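Local coordinates for acyl-CoA dehydrogenase domain protein Tcur3483 (Thermomonospora curvata, PDB 6WY9) that probably acts as an FAD-dependent acyl-CoA dehydrogenase-like oxidoreductase, working on CH-CH bonds of its substrates, and binds reduced FAD, at residues A[160-165]-A[169-174]; A[299-304]-A[344-349]. All blocks are in the same frame, centred on the assembly; numbering follows the deposited sequence.

Contact 1 (A[160-165]-A[169-174])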
# COMPACT_ATOMS: atom_id res chain seq x y z
N THR A 160 10.45 33.14 -18.44
CA THR A 160 11.30 34.25 -18.03
C THR A 160 12.34 34.46 -19.13
O THR A 160 13.03 33.52 -19.52
CB THR A 160 11.98 33.97 -16.68
OG1 THR A 160 11.00 33.95 -15.62
CG2 THR A 160 13.04 35.06 -16.36
N ARG A 161 12.43 35.67 -19.65
CA ARG A 161 13.21 35.90 -20.85
C ARG A 161 14.42 36.76 -20.53
O ARG A 161 14.39 37.63 -19.65
CB ARG A 161 12.38 36.59 -21.94
CG ARG A 161 12.16 38.05 -21.70
CD ARG A 161 11.57 38.77 -22.92
NE ARG A 161 11.55 40.23 -22.76
CZ ARG A 161 10.45 40.96 -22.61
NH1 ARG A 161 9.26 40.39 -22.61
NH2 ARG A 161 10.54 42.28 -22.47
N ALA A 162 15.50 36.49 -21.26
CA ALA A 162 16.71 37.29 -21.19
C ALA A 162 17.08 37.61 -22.63
O ALA A 162 17.30 36.69 -23.42
CB ALA A 162 17.84 36.53 -20.48
N VAL A 163 17.10 38.90 -22.97
CA VAL A 163 17.32 39.36 -24.33
C VAL A 163 18.66 40.08 -24.42
O VAL A 163 19.01 40.86 -23.53
CB VAL A 163 16.18 40.29 -24.81
CG1 VAL A 163 14.85 39.58 -24.77
CG2 VAL A 163 16.15 41.56 -23.98
N ARG A 164 19.40 39.83 -25.49
CA ARG A 164 20.69 40.49 -25.69
C ARG A 164 20.50 41.97 -26.01
O ARG A 164 19.73 42.32 -26.91
CB ARG A 164 21.45 39.82 -26.83
CG ARG A 164 22.48 38.83 -26.41
CD ARG A 164 23.84 39.43 -26.56
NE ARG A 164 24.84 38.40 -26.76
CZ ARG A 164 26.14 38.65 -26.80
NH1 ARG A 164 27.00 37.65 -26.98
NH2 ARG A 164 26.57 39.89 -26.65
N ASP A 165 21.21 42.83 -25.30
CA ASP A 165 21.23 44.25 -25.65
C ASP A 165 22.57 44.69 -26.19
O ASP A 165 22.63 45.48 -27.13
CB ASP A 165 20.87 45.11 -24.43
CG ASP A 165 20.65 46.58 -24.79
OD1 ASP A 165 21.13 47.05 -25.85
OD2 ASP A 165 20.00 47.29 -24.00
N PHE A 169 22.57 41.20 -20.73
CA PHE A 169 21.26 40.61 -20.89
C PHE A 169 20.25 41.42 -20.10
O PHE A 169 20.56 41.91 -19.01
CB PHE A 169 21.24 39.15 -20.43
CG PHE A 169 21.60 38.18 -21.50
CD1 PHE A 169 20.70 37.91 -22.51
CD2 PHE A 169 22.83 37.55 -21.51
CE1 PHE A 169 21.02 37.02 -23.51
CE2 PHE A 169 23.16 36.66 -22.52
CZ PHE A 169 22.24 36.39 -23.52
N VAL A 170 19.05 41.57 -20.67
CA VAL A 170 17.92 42.23 -20.02
C VAL A 170 16.91 41.15 -19.68
O VAL A 170 16.43 40.44 -20.58
CB VAL A 170 17.31 43.33 -20.90
CG1 VAL A 170 16.25 44.13 -20.12
CG2 VAL A 170 18.38 44.26 -21.41
N ILE A 171 16.60 41.01 -18.40
CA ILE A 171 15.86 39.86 -17.88
C ILE A 171 14.49 40.34 -17.40
O ILE A 171 14.40 41.28 -16.60
CB ILE A 171 16.63 39.16 -16.75
CG1 ILE A 171 18.02 38.70 -17.20
CG2 ILE A 171 15.84 37.96 -16.17
CD1 ILE A 171 18.88 38.20 -16.05
N ASP A 172 13.44 39.69 -17.90
CA ASP A 172 12.07 40.01 -17.54
C ASP A 172 11.32 38.73 -17.27
O ASP A 172 11.23 37.86 -18.15
CB ASP A 172 11.36 40.79 -18.65
CG ASP A 172 11.91 42.19 -18.81
OD1 ASP A 172 11.70 43.02 -17.90
OD2 ASP A 172 12.58 42.44 -19.84
N GLY A 173 10.78 38.61 -16.07
CA GLY A 173 9.92 37.48 -15.74
C GLY A 173 9.77 37.40 -14.23
O GLY A 173 9.99 38.39 -13.52
N SER A 174 9.45 36.20 -13.77
CA SER A 174 9.30 35.95 -12.34
C SER A 174 9.50 34.47 -12.09
O SER A 174 9.37 33.65 -13.00
CB SER A 174 7.93 36.38 -11.85
OG SER A 174 7.01 35.40 -12.29
O HOH W 1 14.17 40.98 -21.39
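Val170 O is gripped by two groups of the facing strand: Val163 N donates to Val170 O at 2.9 Å, and Ala162 CA, 3.2 Å from Val170 O, points its hydrogen at it in a CA-H...O contact. Val170 N returns a bond to Val163 O, and Arg161 and Asp172 form the second hydrogen-bonded pair, its Arg161 N to Asp172 O bond nearly straight (171°). Beyond it, Arg161 runs extended from CG to NE beside Asp172, whose CB lies over the middle of one guanidinium face, with the carboxylate plane turned 57° from it. Arg161 NH2 lies 3.3 Å from Asp172 OD2, but the oxygen is well out of the guanidinium plane, so this direct salt bridge is one of charge, with no N-H aimed at OD2. A water accepts from Arg161 NE and donates to Asp172 OD2; its link to Val170 O is suspiciously short and doubtful. Asp172 OD1 is taken by Gly235 N of strand 227-239. On the same face Val163 CG2 packs on Val170 CB at 3.7 Å. On the other face Ala162 CB touches both Phe169 CD1 (3.8 Å) and Ile171 CG1 (3.9 Å). This apolar face turns to strands 186-192 and 203-209, meeting Ile206 and Cys191. The whole is an antiparallel beta hairpin whose first strand, 161-164, edges one sheet of the acyl-CoA dehydrogenase middle beta domain.

Contact 2 (A[299-304]-A[344-349]). With GOL (glycerol), chain I.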
# COMPACT_ATOMS: atom_id res chain seq x y z
N ALA A 299 9.51 -2.30 13.03
CA ALA A 299 10.18 -3.29 12.16
C ALA A 299 10.02 -2.91 10.69
O ALA A 299 11.00 -2.95 9.92
CB ALA A 299 9.62 -4.70 12.40
N ARG A 300 8.79 -2.55 10.28
CA ARG A 300 8.53 -2.22 8.88
C ARG A 300 9.27 -0.96 8.47
O ARG A 300 9.90 -0.92 7.41
CB ARG A 300 7.02 -2.06 8.61
CG ARG A 300 6.63 -2.12 7.13
CD ARG A 300 5.08 -1.87 6.90
NE ARG A 300 4.72 -0.58 7.51
CZ ARG A 300 4.97 0.60 6.95
NH1 ARG A 300 5.55 0.67 5.74
NH2 ARG A 300 4.66 1.73 7.59
N THR A 301 9.28 0.06 9.34
CA THR A 301 10.03 1.27 8.98
C THR A 301 11.53 1.02 9.04
O THR A 301 12.26 1.61 8.23
CB THR A 301 9.62 2.48 9.83
OG1 THR A 301 9.68 2.11 11.21
CG2 THR A 301 8.20 2.93 9.48
N TYR A 302 12.03 0.19 9.98
CA TYR A 302 13.43 -0.19 9.95
C TYR A 302 13.81 -0.79 8.57
O TYR A 302 14.87 -0.48 7.99
CB TYR A 302 13.71 -1.22 11.07
CG TYR A 302 15.13 -1.74 11.17
CD1 TYR A 302 16.08 -1.07 11.93
CD2 TYR A 302 15.53 -2.92 10.52
CE1 TYR A 302 17.40 -1.58 12.08
CE2 TYR A 302 16.84 -3.41 10.66
CZ TYR A 302 17.77 -2.74 11.42
OH TYR A 302 19.08 -3.25 11.56
N ALA A 303 12.99 -1.71 8.09
CA ALA A 303 13.35 -2.41 6.84
C ALA A 303 13.35 -1.44 5.66
O ALA A 303 14.21 -1.55 4.77
CB ALA A 303 12.37 -3.55 6.56
N LYS A 304 12.40 -0.50 5.65
CA LYS A 304 12.30 0.46 4.54
C LYS A 304 13.40 1.51 4.62
O LYS A 304 13.91 1.95 3.57
CB LYS A 304 10.92 1.11 4.52
CG LYS A 304 9.79 0.14 4.02
CD LYS A 304 8.52 0.91 3.74
CE LYS A 304 8.68 1.80 2.50
NZ LYS A 304 7.34 2.38 2.22
N GLN A 344 7.43 9.22 8.69
CA GLN A 344 6.79 10.30 9.43
C GLN A 344 5.40 9.90 9.91
O GLN A 344 5.04 10.15 11.06
CB GLN A 344 6.73 11.58 8.58
CG GLN A 344 8.13 12.23 8.43
CD GLN A 344 8.31 13.13 7.20
OE1 GLN A 344 7.36 13.36 6.44
NE2 GLN A 344 9.55 13.61 6.98
N ARG A 345 4.58 9.31 9.02
CA ARG A 345 3.23 8.90 9.42
C ARG A 345 3.30 7.89 10.54
O ARG A 345 2.56 7.97 11.52
CB ARG A 345 2.47 8.24 8.25
CG ARG A 345 1.98 9.19 7.14
CD ARG A 345 1.40 8.36 5.96
NE ARG A 345 0.26 7.52 6.36
CZ ARG A 345 -0.72 7.21 5.51
NH1 ARG A 345 -0.68 7.68 4.28
NH2 ARG A 345 -1.71 6.44 5.88
N THR A 346 4.20 6.92 10.39
CA THR A 346 4.24 5.77 11.28
C THR A 346 4.74 6.16 12.66
O THR A 346 4.14 5.77 13.66
CB THR A 346 5.12 4.68 10.66
OG1 THR A 346 4.61 4.31 9.37
CG2 THR A 346 5.14 3.44 11.57
N LEU A 347 5.82 6.96 12.74
CA LEU A 347 6.35 7.41 14.02
C LEU A 347 5.36 8.33 14.73
O LEU A 347 5.29 8.29 15.97
CB LEU A 347 7.71 8.15 13.87
CG LEU A 347 8.90 7.31 13.36
CD1 LEU A 347 10.19 8.18 13.22
CD2 LEU A 347 9.19 6.01 14.25
N THR A 348 4.63 9.16 13.99
CA THR A 348 3.58 9.97 14.60
C THR A 348 2.56 9.08 15.32
O THR A 348 2.13 9.37 16.45
CB THR A 348 2.90 10.85 13.53
OG1 THR A 348 3.83 11.85 13.07
CG2 THR A 348 1.68 11.59 14.12
N GLY A 349 2.10 8.01 14.65
CA GLY A 349 1.19 7.08 15.32
C GLY A 349 1.78 6.52 16.60
O GLY A 349 1.11 6.46 17.63
C1 GOL I . 2.01 2.24 10.03
O1 GOL I . 2.52 1.01 9.49
C2 GOL I . 1.07 2.94 9.00
O2 GOL I . -0.26 2.75 9.28
C3 GOL I . 1.43 4.45 9.13
O3 GOL I . 0.39 5.23 8.53
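A slight but buried side-chain contact joins two long helices, 292-321 and 326-350, in the C-terminal helical domain of the acyl-CoA dehydrogenase fold. Thr301 and Thr346 carry it, their side chains meeting tip to tip with Thr301 CG2 3.7 Å from Thr346 CB. Both hydroxyls turn back to their own helices: Thr301 OG1 bonds to the carbonyl of Asp297, one turn earlier, and Thr346 OG1 to that of Asp342. Thr346 OG1 stands beside the backbone N (chi1 -58°), which puts CG2 anti to that N. Arg300 NH2 comes within 3.1 Å of Thr346 OG1, but at an angle too poor for a hydrogen bond; its salt bridge goes to Asp342 OD1 instead, and Lys304 NZ reaches the other oxygen of that carboxylate. The arginine chain leaves its helix extended and bends at chi3 (55°), which swings the guanidinium toward helix 326-350. A glycerol, probably from the crystallisation liquor, lies against Thr346 and links two arginines: Arg300 NH2 donates to its O1 at 3.0 Å and Arg345 NE to its O3 at 3.2 Å. Leu347, next along, packs on Trp276 and Val279 of helix 263-286, Gln344 and Thr348 lie against helix 369-380, and one neighbouring subunit packs on Ala299, Arg300, Tyr302 and Ala303, another on Arg345.

The two contacts lie on opposite sides of the chain's centre, about 47 Å apart between centres, and share no secondary-structure element. Contact 1 is local in sequence and held chiefly by backbone bonds, with one apolar face buried against the second sheet and a mixed, more exposed face. Contact 2 joins segments 40 residues apart at their closest ends through a small patch of side chains, each helix making its backbone bonds internally. In contact 1 an ion pair lies across the hairpin itself; in contact 2 the acidic partner of Arg300, Asp342, lies two residues before 344-349, on the same helix. The side chain of Thr160 is about 10 Å from the bound reduced FAD, whereas contact 2 lies away from the flavin-binding residues.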